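PDB 7OMU: macro domain-containing protein from Thermosipho africanus, which is a two-domain protein that joins an N-terminal DarT-family domain to a C-terminal macro domain in a single chain. Local coordinates for residues Y28-D33 against A108-K113; D126-S131 against K166-C171; S228-D233 against Q384-L389; R238-T243 against E346-L351. The protein carries 1 engineered substitution. All coordinates share one frame; numbering follows the deposited sequence.

Contact 1: Y28-D33 against A108-K113; sequences YITHID and AIVAVK
Tyr28 and Val110 face each other as an antiparallel hydrogen-bonded pair in the mixed sheet of the DarT-family domain, where strand 25-31 forms one margin of the sheet and strand 107-113 lies next to it. Two backbone bonds close this pair: Tyr28 N gives to Val110 O (2.8 Å), and Val110 N gives to Tyr28 O (2.7 Å). Thr30 and Ala108 repeat the pattern, with bonds in both directions. Between them Ile29 and Ile109 make the non-hydrogen-bonded pair, and their side chains, as alternate residues, leave the sheet on the other face.

The Tyr28 side chain starts in the contact and then departs from it. Its CB lies 4.4 Å from Val110 CB and 3.9 Å from Val110 O. CG stands anti to the backbone N (chi1 179°), and the ring beyond it leads away from 108-113; the side chain also touches Ile43 and Leu85, and its OH reaches a hydrogen bond with Lys58 NZ. On the same face, Thr30 CG2 rests 4.2 Å from Val110 CG2, while Thr30 OG1 bonds to Asn34. Further along, Ile32 still packs on Ala108, CB to CB at 4.2 Å. On the opposite face the two isoleucine side chains run side by side, pointing the same way, and Ile29 CG1 meets Ile109 CG1 at 4.1 Å.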
loop_
_atom_site.group_PDB
_atom_site.type_symbol
_atom_site.label_atom_id
_atom_site.label_comp_id
_atom_site.label_asym_id
_atom_site.label_seq_id
_atom_site.Cartn_x
_atom_site.Cartn_y
_atom_site.Cartn_z
ATOM N N TYR A 28 -15.242 -1.844 6.635
ATOM C CA TYR A 28 -15.803 -2.965 5.838
ATOM C C TYR A 28 -15.599 -2.645 4.356
ATOM O O TYR A 28 -16.134 -1.623 3.883
ATOM C CB TYR A 28 -17.276 -3.174 6.179
ATOM C CG TYR A 28 -17.955 -4.275 5.406
ATOM C CD1 TYR A 28 -17.793 -5.607 5.752
ATOM C CD2 TYR A 28 -18.777 -3.985 4.328
ATOM C CE1 TYR A 28 -18.440 -6.619 5.053
ATOM C CE2 TYR A 28 -19.417 -4.985 3.612
ATOM C CZ TYR A 28 -19.252 -6.307 3.975
ATOM O OH TYR A 28 -19.895 -7.276 3.257
ATOM N N ILE A 29 -14.815 -3.476 3.664
ATOM C CA ILE A 29 -14.563 -3.383 2.195
ATOM C C ILE A 29 -15.760 -3.998 1.471
ATOM O O ILE A 29 -16.181 -5.095 1.884
ATOM C CB ILE A 29 -13.256 -4.103 1.815
ATOM C CG1 ILE A 29 -12.050 -3.513 2.547
ATOM C CG2 ILE A 29 -13.052 -4.094 0.309
ATOM C CD1 ILE A 29 -10.854 -4.431 2.564
ATOM N N THR A 30 -16.265 -3.338 0.428
ATOM C CA THR A 30 -17.386 -3.841 -0.411
ATOM C C THR A 30 -17.366 -3.199 -1.801
ATOM O O THR A 30 -16.697 -2.164 -1.980
ATOM C CB THR A 30 -18.737 -3.587 0.268
ATOM O OG1 THR A 30 -19.708 -4.421 -0.369
ATOM C CG2 THR A 30 -19.164 -2.137 0.214
ATOM N N HIS A 31 -18.099 -3.791 -2.744
ATOM C CA HIS A 31 -18.376 -3.201 -4.077
ATOM C C HIS A 31 -19.263 -1.973 -3.863
ATOM O O HIS A 31 -20.149 -2.025 -2.995
ATOM C CB HIS A 31 -19.008 -4.235 -5.019
ATOM C CG HIS A 31 -18.893 -3.879 -6.463
ATOM N ND1 HIS A 31 -19.554 -2.799 -7.016
ATOM C CD2 HIS A 31 -18.205 -4.460 -7.470
ATOM C CE1 HIS A 31 -19.275 -2.726 -8.301
ATOM N NE2 HIS A 31 -18.450 -3.735 -8.606
ATOM N N ILE A 32 -19.021 -0.903 -4.615
ATOM C CA ILE A 32 -19.702 0.407 -4.410
ATOM C C ILE A 32 -21.181 0.286 -4.807
ATOM O O ILE A 32 -21.975 1.140 -4.372
ATOM C CB ILE A 32 -18.969 1.539 -5.154
ATOM C CG1 ILE A 32 -19.519 2.907 -4.750
ATOM C CG2 ILE A 32 -19.012 1.326 -6.658
ATOM C CD1 ILE A 32 -18.681 4.075 -5.205
ATOM N N ASP A 33 -21.543 -0.742 -5.583
ATOM C CA ASP A 33 -22.949 -1.045 -5.968
ATOM C C ASP A 33 -23.764 -1.419 -4.720
ATOM O O ASP A 33 -24.988 -1.179 -4.728
ATOM C CB ASP A 33 -23.010 -2.150 -7.027
ATOM C CG ASP A 33 -22.486 -1.747 -8.401
ATOM O OD1 ASP A 33 -22.303 -0.526 -8.645
ATOM O OD2 ASP A 33 -22.262 -2.663 -9.227
ATOM N N ALA A 108 -15.651 0.512 -2.316
ATOM C CA ALA A 108 -15.986 1.439 -1.217
ATOM C C ALA A 108 -15.598 0.787 0.112
ATOM O O ALA A 108 -15.873 -0.410 0.292
ATOM C CB ALA A 108 -17.452 1.777 -1.270
ATOM N N ILE A 109 -14.951 1.546 0.995
ATOM C CA ILE A 109 -14.655 1.127 2.394
ATOM C C ILE A 109 -15.663 1.840 3.299
ATOM O O ILE A 109 -15.672 3.083 3.319
ATOM C CB ILE A 109 -13.184 1.411 2.752
ATOM C CG1 ILE A 109 -12.249 0.563 1.883
ATOM C CG2 ILE A 109 -12.917 1.188 4.232
ATOM C CD1 ILE A 109 -10.927 1.221 1.572
ATOM N N VAL A 110 -16.528 1.067 3.955
ATOM C CA VAL A 110 -17.600 1.583 4.850
ATOM C C VAL A 110 -17.006 1.685 6.253
ATOM O O VAL A 110 -16.564 0.649 6.775
ATOM C CB VAL A 110 -18.854 0.689 4.819
ATOM C CG1 VAL A 110 -19.937 1.197 5.764
ATOM C CG2 VAL A 110 -19.397 0.546 3.403
ATOM N N ALA A 111 -16.966 2.895 6.805
ATOM C CA ALA A 111 -16.449 3.184 8.159
ATOM C C ALA A 111 -17.545 2.889 9.188
ATOM O O ALA A 111 -18.694 3.317 8.981
ATOM C CB ALA A 111 -15.980 4.613 8.241
ATOM N N VAL A 112 -17.186 2.172 10.253
ATOM C CA VAL A 112 -18.073 1.816 11.395
ATOM C C VAL A 112 -17.449 2.428 12.652
ATOM O O VAL A 112 -16.224 2.327 12.783
ATOM C CB VAL A 112 -18.224 0.287 11.496
ATOM C CG1 VAL A 112 -19.042 -0.132 12.707
ATOM C CG2 VAL A 112 -18.814 -0.299 10.223
ATOM N N LYS A 113 -18.254 3.045 13.521
ATOM C CA LYS A 113 -17.777 3.804 14.711
ATOM C C LYS A 113 -17.090 2.857 15.700
ATOM O O LYS A 113 -17.537 1.707 15.810
ATOM C CB LYS A 113 -18.934 4.536 15.398
ATOM C CG LYS A 113 -19.292 5.889 14.798
ATOM C CD LYS A 113 -20.204 6.729 15.677
ATOM C CE LYS A 113 -21.647 6.263 15.669
ATOM N NZ LYS A 113 -22.302 6.521 14.364
#

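Contact 2: D126-S131 against K166-C171; sequences DGNAAS and KIMAAC. Engineered in segment 166-171: Ala170 (natural residue Glu).
Gly127 and Ala169 bring their backbones together, CA to CA 3.6 Å, where the loop leaving strand 123-125 passes the turn that leads into strand 170-174. Lys166 to Ala169 form a type I beta turn, closed by Ala169 N bonding to Lys166 O (2.9 Å). Gly127 packs closely on this turn: its CA is 3.8 Å from Lys166 CA, and its carbonyl oxygen receives a CA-H...O contact from Ala169 CA at 3.6 Å. Thr125 OG1, from the end of strand 123-125, hydrogen-bonds both Gly127 O and Ala170 N and so links the two segments from outside. Ala170 is an engineered residue, glutamate in the natural sequence; here it adds little to the contact.

The side chains meet mainly at Asn128 and Met168, which run side by side and point the same way. Met168 CB sits 4.0 Å from Asn128 CA. The methionine chain then bends at its third torsion (chi3 -86°), which places CE beside the amide nitrogen, while SD lies 3.7 Å from Asn128 ND2. That ND2 has its hydrogen-bond partner in Glu300, a residue from the macro-domain part of the chain. Ala169 CB touches the Asp126-Gly127 peptide, 3.8 Å from Gly127 N, whereas Asp126 OD1 accepts from Gln135 N. Asn128 OD1 accepts from Ala130 N at 3.0 Å, the signature of an Asx turn. A beta turn and an Asx turn thus meet at one end of two neighbouring antiparallel strands of the DarT-family domain.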
loop_
_atom_site.group_PDB
_atom_site.type_symbol
_atom_site.label_atom_id
_atom_site.label_comp_id
_atom_site.label_asym_id
_atom_site.label_seq_id
_atom_site.Cartn_x
_atom_site.Cartn_y
_atom_site.Cartn_z
ATOM N N ASP A 126 -6.549 -11.634 16.158
ATOM C CA ASP A 126 -5.168 -11.083 16.204
ATOM C C ASP A 126 -4.595 -11.065 14.781
ATOM O O ASP A 126 -3.410 -10.719 14.628
ATOM C CB ASP A 126 -4.283 -11.859 17.187
ATOM C CG ASP A 126 -3.960 -13.284 16.763
ATOM O OD1 ASP A 126 -4.702 -13.833 15.926
ATOM O OD2 ASP A 126 -2.973 -13.838 17.283
ATOM N N GLY A 127 -5.408 -11.432 13.788
ATOM C CA GLY A 127 -5.027 -11.442 12.365
ATOM C C GLY A 127 -6.165 -11.925 11.481
ATOM O O GLY A 127 -7.324 -11.865 11.930
ATOM N N ASN A 128 -5.837 -12.379 10.267
ATOM C CA ASN A 128 -6.788 -12.924 9.264
ATOM C C ASN A 128 -7.652 -13.997 9.938
ATOM O O ASN A 128 -7.100 -15.044 10.314
ATOM C CB ASN A 128 -6.042 -13.478 8.051
ATOM C CG ASN A 128 -6.955 -13.848 6.903
ATOM O OD1 ASN A 128 -8.064 -14.334 7.111
ATOM N ND2 ASN A 128 -6.493 -13.630 5.687
ATOM N N ALA A 129 -8.954 -13.738 10.084
ATOM C CA ALA A 129 -9.937 -14.619 10.757
ATOM C C ALA A 129 -9.881 -16.037 10.172
ATOM O O ALA A 129 -10.039 -16.994 10.950
ATOM C CB ALA A 129 -11.323 -14.034 10.633
ATOM N N ALA A 130 -9.670 -16.168 8.858
ATOM C CA ALA A 130 -9.659 -17.459 8.123
ATOM C C ALA A 130 -8.455 -18.316 8.541
ATOM O O ALA A 130 -8.676 -19.495 8.884
ATOM C CB ALA A 130 -9.654 -17.213 6.634
ATOM N N SER A 131 -7.241 -17.749 8.515
ATOM C CA SER A 131 -5.956 -18.441 8.808
ATOM C C SER A 131 -6.036 -19.222 10.129
ATOM O O SER A 131 -6.580 -18.671 11.110
ATOM C CB SER A 131 -4.805 -17.470 8.825
ATOM O OG SER A 131 -3.619 -18.097 9.302
ATOM N N LYS A 166 -1.353 -10.612 10.474
ATOM C CA LYS A 166 -1.719 -9.703 11.599
ATOM C C LYS A 166 -2.462 -8.456 11.105
ATOM O O LYS A 166 -3.357 -7.999 11.827
ATOM C CB LYS A 166 -0.473 -9.286 12.389
ATOM C CG LYS A 166 0.190 -10.410 13.173
ATOM C CD LYS A 166 1.381 -9.971 13.993
ATOM C CE LYS A 166 2.187 -11.150 14.496
ATOM N NZ LYS A 166 3.097 -10.771 15.600
ATOM N N ILE A 167 -2.098 -7.912 9.942
ATOM C CA ILE A 167 -2.626 -6.606 9.437
ATOM C C ILE A 167 -4.122 -6.728 9.110
ATOM O O ILE A 167 -4.824 -5.693 9.114
ATOM C CB ILE A 167 -1.813 -6.107 8.229
ATOM C CG1 ILE A 167 -2.160 -4.655 7.904
ATOM C CG2 ILE A 167 -1.994 -7.017 7.018
ATOM C CD1 ILE A 167 -1.253 -4.024 6.882
ATOM N N MET A 168 -4.601 -7.945 8.849
ATOM C CA MET A 168 -6.035 -8.227 8.588
ATOM C C MET A 168 -6.729 -8.653 9.885
ATOM O O MET A 168 -7.788 -9.299 9.801
ATOM C CB MET A 168 -6.173 -9.318 7.526
ATOM C CG MET A 168 -5.691 -8.853 6.183
ATOM S SD MET A 168 -6.053 -10.028 4.884
ATOM C CE MET A 168 -4.625 -11.104 5.025
ATOM N N ALA A 169 -6.163 -8.295 11.041
ATOM C CA ALA A 169 -6.864 -8.330 12.343
ATOM C C ALA A 169 -8.181 -7.578 12.170
ATOM O O ALA A 169 -8.202 -6.574 11.409
ATOM C CB ALA A 169 -6.023 -7.720 13.441
ATOM N N ALA A 170 -9.235 -8.061 12.830
ATOM C CA ALA A 170 -10.627 -7.619 12.602
ATOM C C ALA A 170 -11.463 -7.794 13.869
ATOM O O ALA A 170 -11.086 -8.596 14.750
ATOM C CB ALA A 170 -11.226 -8.396 11.453
ATOM N N CYS A 171 -12.560 -7.041 13.928
ATOM C CA CYS A 171 -13.660 -7.169 14.911
ATOM C C CYS A 171 -14.825 -7.883 14.226
ATOM O O CYS A 171 -15.357 -7.321 13.256
ATOM C CB CYS A 171 -14.079 -5.791 15.402
ATOM S SG CYS A 171 -15.642 -5.800 16.311
#

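Contact 3: S228-D233 against Q384-L389; sequences SLVEGD and QIYLPL. With APR (adenosine-5-diphosphoribose), chain C.
Val230 lies over one face of the Tyr386 ring, its CB 3.8 Å from the ring centroid in a CH-pi contact displaced toward the rim. At the ring edge, near its plane, Gly232 O comes within 3.6 Å of Tyr386 CD2. Val230 and Tyr386 are paired on neighbouring parallel strands, 227-231 and 383-386, of the mixed central sheet of the macro domain. Leu389 CD1 lies over one face of the purine of adenosine-5-diphosphoribose, 3.9 Å from C4, and Tyr386 CB sits beside its C2 (3.7 Å). The tyrosine OH donates to Gln384 OE1 (2.9 Å), approaching from above the amide carbonyl plane, and this bond helps fix the outer end of the ring.

Three backbone bonds zip the strands: Ile385 N to Ser228 O, Val230 N to Ile385 O and Leu387 N to Val230 O. On the other face Leu229 runs alongside Ile385, with CD2 3.9 Å from Ile385 CB; helix 365-376 covers Ile385 there.

Beyond the strands, the loops of both segments reach the ligand. Asp233 OD1 accepts from the adenine amino group N6 (2.9 Å), while its OD2 is held in a salt bridge by Arg259. Leu389 N donates to the ribose O2' at 3.0 Å, in a nearly straight bond (166°).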
loop_
_atom_site.group_PDB
_atom_site.type_symbol
_atom_site.label_atom_id
_atom_site.label_comp_id
_atom_site.label_asym_id
_atom_site.label_seq_id
_atom_site.Cartn_x
_atom_site.Cartn_y
_atom_site.Cartn_z
ATOM N N SER A 228 6.470 12.685 -13.604
ATOM C CA SER A 228 5.585 13.264 -12.564
ATOM C C SER A 228 6.222 13.086 -11.181
ATOM O O SER A 228 6.995 12.126 -10.987
ATOM C CB SER A 228 4.180 12.703 -12.637
ATOM O OG SER A 228 4.171 11.299 -12.453
ATOM N N LEU A 229 5.947 14.037 -10.288
ATOM C CA LEU A 229 6.341 14.008 -8.863
ATOM C C LEU A 229 5.206 13.355 -8.082
ATOM O O LEU A 229 4.042 13.616 -8.420
ATOM C CB LEU A 229 6.577 15.438 -8.383
ATOM C CG LEU A 229 7.529 16.272 -9.235
ATOM C CD1 LEU A 229 7.667 17.663 -8.644
ATOM C CD2 LEU A 229 8.894 15.606 -9.361
ATOM N N VAL A 230 5.530 12.540 -7.080
ATOM C CA VAL A 230 4.528 11.706 -6.361
ATOM C C VAL A 230 4.820 11.748 -4.858
ATOM O O VAL A 230 5.932 11.339 -4.467
ATOM C CB VAL A 230 4.548 10.265 -6.905
ATOM C CG1 VAL A 230 3.500 9.398 -6.235
ATOM C CG2 VAL A 230 4.392 10.216 -8.421
ATOM N N GLU A 231 3.872 12.250 -4.062
ATOM C CA GLU A 231 3.765 11.945 -2.614
ATOM C C GLU A 231 3.093 10.574 -2.496
ATOM O O GLU A 231 1.919 10.466 -2.881
ATOM C CB GLU A 231 2.938 12.991 -1.865
ATOM C CG GLU A 231 3.653 14.301 -1.599
ATOM C CD GLU A 231 2.782 15.370 -0.944
ATOM O OE1 GLU A 231 1.836 15.002 -0.216
ATOM O OE2 GLU A 231 3.039 16.577 -1.166
ATOM N N GLY A 232 3.810 9.559 -2.015
ATOM C CA GLY A 232 3.249 8.208 -1.841
ATOM C C GLY A 232 4.306 7.166 -1.520
ATOM O O GLY A 232 5.440 7.554 -1.158
ATOM N N ASP A 233 3.924 5.892 -1.650
ATOM C CA ASP A 233 4.773 4.699 -1.396
ATOM C C ASP A 233 5.265 4.152 -2.737
ATOM O O ASP A 233 4.431 3.704 -3.532
ATOM C CB ASP A 233 3.995 3.635 -0.625
ATOM C CG ASP A 233 4.881 2.591 0.025
ATOM O OD1 ASP A 233 6.049 2.472 -0.391
ATOM O OD2 ASP A 233 4.385 1.902 0.946
ATOM N N GLN A 384 8.362 8.220 -12.299
ATOM C CA GLN A 384 7.821 8.834 -11.062
ATOM C C GLN A 384 8.985 9.155 -10.119
ATOM O O GLN A 384 9.617 8.215 -9.612
ATOM C CB GLN A 384 6.806 7.895 -10.416
ATOM C CG GLN A 384 5.603 7.624 -11.298
ATOM C CD GLN A 384 4.548 6.807 -10.599
ATOM O OE1 GLN A 384 4.831 6.051 -9.673
ATOM N NE2 GLN A 384 3.314 6.951 -11.054
ATOM N N ILE A 385 9.273 10.441 -9.928
ATOM C CA ILE A 385 10.188 10.919 -8.855
ATOM C C ILE A 385 9.348 11.013 -7.583
ATOM O O ILE A 385 8.358 11.778 -7.574
ATOM C CB ILE A 385 10.853 12.256 -9.227
ATOM C CG1 ILE A 385 11.733 12.111 -10.470
ATOM C CG2 ILE A 385 11.636 12.805 -8.048
ATOM C CD1 ILE A 385 12.376 13.402 -10.924
ATOM N N TYR A 386 9.710 10.234 -6.563
ATOM C CA TYR A 386 8.958 10.131 -5.289
ATOM C C TYR A 386 9.549 11.126 -4.296
ATOM O O TYR A 386 10.691 10.913 -3.826
ATOM C CB TYR A 386 8.940 8.685 -4.793
ATOM C CG TYR A 386 7.762 7.915 -5.327
ATOM C CD1 TYR A 386 7.797 7.323 -6.581
ATOM C CD2 TYR A 386 6.587 7.839 -4.603
ATOM C CE1 TYR A 386 6.702 6.644 -7.088
ATOM C CE2 TYR A 386 5.485 7.156 -5.090
ATOM C CZ TYR A 386 5.540 6.563 -6.339
ATOM O OH TYR A 386 4.444 5.906 -6.811
ATOM N N LEU A 387 8.778 12.177 -4.004
ATOM C CA LEU A 387 9.172 13.283 -3.094
ATOM C C LEU A 387 9.455 12.722 -1.705
ATOM O O LEU A 387 8.798 11.779 -1.261
ATOM C CB LEU A 387 8.055 14.331 -3.031
ATOM C CG LEU A 387 7.710 15.031 -4.344
ATOM C CD1 LEU A 387 6.562 16.010 -4.146
ATOM C CD2 LEU A 387 8.925 15.736 -4.934
ATOM N N PRO A 388 10.423 13.320 -0.976
ATOM C CA PRO A 388 10.778 12.875 0.368
ATOM C C PRO A 388 9.625 13.161 1.335
ATOM O O PRO A 388 9.063 14.240 1.243
ATOM C CB PRO A 388 12.007 13.728 0.708
ATOM C CG PRO A 388 11.805 14.993 -0.094
ATOM C CD PRO A 388 11.181 14.512 -1.385
ATOM N N LEU A 389 9.329 12.210 2.227
ATOM C CA LEU A 389 8.070 12.162 3.022
ATOM C C LEU A 389 8.277 12.774 4.414
ATOM O O LEU A 389 7.270 13.030 5.096
ATOM C CB LEU A 389 7.597 10.706 3.105
ATOM C CG LEU A 389 7.149 10.094 1.774
ATOM C CD1 LEU A 389 7.041 8.580 1.869
ATOM C CD2 LEU A 389 5.831 10.699 1.307
HETATM N N1 APR C . 8.312 5.925 -1.057
HETATM C C2 APR C . 8.871 7.076 -1.455
HETATM N N3 APR C . 9.864 7.769 -0.900
HETATM C C4 APR C . 10.306 7.153 0.210
HETATM C C5 APR C . 9.834 5.973 0.746
HETATM C C6 APR C . 8.778 5.332 0.068
HETATM N N6 APR C . 8.222 4.191 0.468
HETATM N N7 APR C . 10.542 5.653 1.899
HETATM C C8 APR C . 11.414 6.625 2.036
HETATM N N9 APR C . 11.313 7.571 1.037
HETATM C "C1'" APR C . 12.112 8.786 0.861
HETATM C "C2'" APR C . 12.608 9.402 2.168
HETATM O "O2'" APR C . 11.704 10.376 2.644
HETATM C "C3'" APR C . 13.969 10.002 1.788
HETATM O "O3'" APR C . 13.905 11.421 1.747
HETATM O "O4'" APR C . 13.260 8.449 0.122
HETATM C "C4'" APR C . 14.306 9.409 0.409
HETATM C "C5'" APR C . 15.655 8.736 0.284
HETATM O "O5'" APR C . 15.747 7.606 1.204
HETATM P PA APR C . 17.123 7.230 1.957
HETATM O O1A APR C . 17.201 5.748 2.131
HETATM O O2A APR C . 17.268 8.074 3.182
HETATM O O3A APR C . 18.239 7.668 0.883
HETATM P PB APR C . 19.626 8.481 0.955
HETATM O O1B APR C . 19.354 9.818 1.560
HETATM O O2B APR C . 20.273 8.445 -0.391
HETATM O O5D APR C . 20.478 7.585 1.986
HETATM C C5D APR C . 21.215 6.423 1.507
HETATM O O4D APR C . 20.776 5.154 3.513
HETATM O O1D APR C . 19.261 3.893 2.319
HETATM C C1D APR C . 20.433 3.842 3.046
HETATM O O2D APR C . 22.067 2.078 2.413
HETATM C C2D APR C . 21.591 3.383 2.145
HETATM O O3D APR C . 23.553 4.145 3.404
HETATM C C3D APR C . 22.669 4.450 2.334
HETATM C C4D APR C . 21.824 5.682 2.675
#

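Contact 4: R238-T243 against E346-L351; sequences RMQTLT and EGIKSL
Gly347 meets Gln240 just past the C-terminal end of helix 329-346, its carbonyl oxygen 3.6 Å from Gln240 NE2, which has its hydrogen bond with Gln311 OE1. The glycine ends the helix in a Schellman motif, with the positive phi (82°) that this motif requires. Ile348 follows, crossing Thr241 at about a right angle; both its CG1 and CG2 touch Thr241 OG1. Lys349 lays CB and CG against the Gln240 chain, and its backbone N donates a weak bond of 3.2 Å to Gln240 OE1. The same oxygen accepts from Thr241 OG1, which stands above the amide plane, so OE1 has two donors, one of them weak, while NE2 bonds to Gln311.

Ser350 is gripped on both its side chain and its backbone. Its OG, set between the backbone N and the carbonyl carbon (chi1 59°), accepts from Gln240 N at 2.8 Å, and its O takes Thr241 N at 3.0 Å. Met239 also packs here, its chain bent so that SD rests 3.7 Å from Ser350 CB. With Leu351 the pairing becomes a parallel beta bridge to Thr241. Leu351 CD1 then packs on Thr241 CG2 (3.6 Å) and touches Thr243 OG1, a hydroxyl bonded to Ala352 O.

The contact thus sits where strands 241-246 and 351-354 begin side by side in the macro-domain sheet, just after helix 329-346. Strand 313-318 flanks 241-246, with Trp313 against Gln240 and Thr241, and Leu287 of strand 286-288 lies against Thr241 and Ile348.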
loop_
_atom_site.group_PDB
_atom_site.type_symbol
_atom_site.label_atom_id
_atom_site.label_comp_id
_atom_site.label_asym_id
_atom_site.label_seq_id
_atom_site.Cartn_x
_atom_site.Cartn_y
_atom_site.Cartn_z
ATOM N N ARG A 238 3.205 1.107 -9.539
ATOM C CA ARG A 238 3.192 -0.068 -10.443
ATOM C C ARG A 238 4.238 0.152 -11.542
ATOM O O ARG A 238 4.093 -0.443 -12.634
ATOM C CB ARG A 238 1.759 -0.323 -10.916
ATOM C CG ARG A 238 0.829 -0.745 -9.787
ATOM C CD ARG A 238 -0.360 -1.553 -10.269
ATOM N NE ARG A 238 0.022 -2.817 -10.892
ATOM C CZ ARG A 238 0.377 -3.927 -10.243
ATOM N NH1 ARG A 238 0.424 -3.958 -8.921
ATOM N NH2 ARG A 238 0.696 -5.010 -10.930
ATOM N N MET A 239 5.283 0.932 -11.244
ATOM C CA MET A 239 6.462 1.093 -12.135
ATOM C C MET A 239 7.216 -0.241 -12.173
ATOM O O MET A 239 7.217 -0.964 -11.155
ATOM C CB MET A 239 7.405 2.203 -11.659
ATOM C CG MET A 239 6.781 3.592 -11.637
ATOM S SD MET A 239 6.147 4.168 -13.236
ATOM C CE MET A 239 4.390 3.946 -12.975
ATOM N N GLN A 240 7.820 -0.547 -13.317
ATOM C CA GLN A 240 8.450 -1.859 -13.614
ATOM C C GLN A 240 9.811 -1.948 -12.905
ATOM O O GLN A 240 10.208 -3.063 -12.536
ATOM C CB GLN A 240 8.533 -2.027 -15.132
ATOM C CG GLN A 240 9.225 -3.304 -15.582
ATOM C CD GLN A 240 10.652 -3.094 -16.028
ATOM O OE1 GLN A 240 11.248 -2.030 -15.851
ATOM N NE2 GLN A 240 11.212 -4.121 -16.642
ATOM N N THR A 241 10.499 -0.821 -12.725
ATOM C CA THR A 241 11.832 -0.744 -12.077
ATOM C C THR A 241 11.744 0.235 -10.905
ATOM O O THR A 241 11.422 1.412 -11.137
ATOM C CB THR A 241 12.915 -0.341 -13.086
ATOM O OG1 THR A 241 13.018 -1.374 -14.069
ATOM C CG2 THR A 241 14.269 -0.113 -12.447
ATOM N N LEU A 242 11.999 -0.254 -9.693
ATOM C CA LEU A 242 12.063 0.564 -8.457
ATOM C C LEU A 242 13.538 0.816 -8.139
ATOM O O LEU A 242 14.304 -0.155 -8.027
ATOM C CB LEU A 242 11.355 -0.171 -7.314
ATOM C CG LEU A 242 9.987 -0.766 -7.656
ATOM C CD1 LEU A 242 9.330 -1.342 -6.409
ATOM C CD2 LEU A 242 9.077 0.268 -8.310
ATOM N N THR A 243 13.914 2.084 -8.032
ATOM C CA THR A 243 15.291 2.521 -7.713
ATOM C C THR A 243 15.431 2.583 -6.192
ATOM O O THR A 243 14.454 2.926 -5.518
ATOM C CB THR A 243 15.602 3.844 -8.415
ATOM O OG1 THR A 243 15.102 3.727 -9.746
ATOM C CG2 THR A 243 17.076 4.164 -8.438
ATOM N N GLU A 346 18.662 -2.090 -21.497
ATOM C CA GLU A 346 18.381 -3.030 -20.374
ATOM C C GLU A 346 16.893 -3.403 -20.319
ATOM O O GLU A 346 16.556 -4.346 -19.585
ATOM C CB GLU A 346 18.826 -2.409 -19.049
ATOM C CG GLU A 346 20.326 -2.205 -18.947
ATOM C CD GLU A 346 21.130 -3.394 -18.449
ATOM O OE1 GLU A 346 20.542 -4.466 -18.186
ATOM O OE2 GLU A 346 22.359 -3.237 -18.301
ATOM N N GLY A 347 16.038 -2.682 -21.047
ATOM C CA GLY A 347 14.610 -3.018 -21.207
ATOM C C GLY A 347 13.763 -2.539 -20.041
ATOM O O GLY A 347 12.745 -3.199 -19.748
ATOM N N ILE A 348 14.154 -1.428 -19.407
ATOM C CA ILE A 348 13.365 -0.735 -18.347
ATOM C C ILE A 348 12.129 -0.113 -19.009
ATOM O O ILE A 348 12.307 0.838 -19.792
ATOM C CB ILE A 348 14.236 0.312 -17.620
ATOM C CG1 ILE A 348 15.354 -0.350 -16.811
ATOM C CG2 ILE A 348 13.386 1.219 -16.745
ATOM C CD1 ILE A 348 16.344 0.617 -16.201
ATOM N N LYS A 349 10.932 -0.632 -18.707
ATOM C CA LYS A 349 9.639 -0.209 -19.315
ATOM C C LYS A 349 9.130 1.060 -18.625
ATOM O O LYS A 349 8.554 1.909 -19.321
ATOM C CB LYS A 349 8.569 -1.299 -19.189
ATOM C CG LYS A 349 8.936 -2.656 -19.772
ATOM C CD LYS A 349 9.184 -2.640 -21.253
ATOM C CE LYS A 349 9.333 -4.033 -21.829
ATOM N NZ LYS A 349 9.669 -3.993 -23.273
ATOM N N SER A 350 9.296 1.155 -17.305
ATOM C CA SER A 350 8.856 2.307 -16.474
ATOM C C SER A 350 9.689 2.356 -15.187
ATOM O O SER A 350 10.216 1.311 -14.779
ATOM C CB SER A 350 7.374 2.244 -16.193
ATOM O OG SER A 350 7.019 1.046 -15.523
ATOM N N LEU A 351 9.812 3.534 -14.579
ATOM C CA LEU A 351 10.832 3.811 -13.535
ATOM C C LEU A 351 10.226 4.621 -12.377
ATOM O O LEU A 351 9.547 5.635 -12.631
ATOM C CB LEU A 351 11.985 4.563 -14.206
ATOM C CG LEU A 351 13.226 4.775 -13.346
ATOM C CD1 LEU A 351 13.901 3.452 -13.030
ATOM C CD2 LEU A 351 14.195 5.712 -14.038
#

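How the contacts relate
From the N terminus, contact 1 closes the first loop, pairing two strands of the DarT-family domain. Contact 2 opens and closes after it, at an end of that domain's second, antiparallel sheet; their centres are about 17 Å apart and the two contacts do not touch. Contact 3 then opens in the macro domain and closes only near the C-terminal end, and contact 4 is nested inside its loop. Both belong to one sheet, where strand 383-386 lies between 227-231 and 351-354, and strand 241-246 follows on. They meet directly: Gln384 N is 2.9 Å from Leu351 O, a probable hydrogen bond, and Gln384 OE1 packs on Met239 CG.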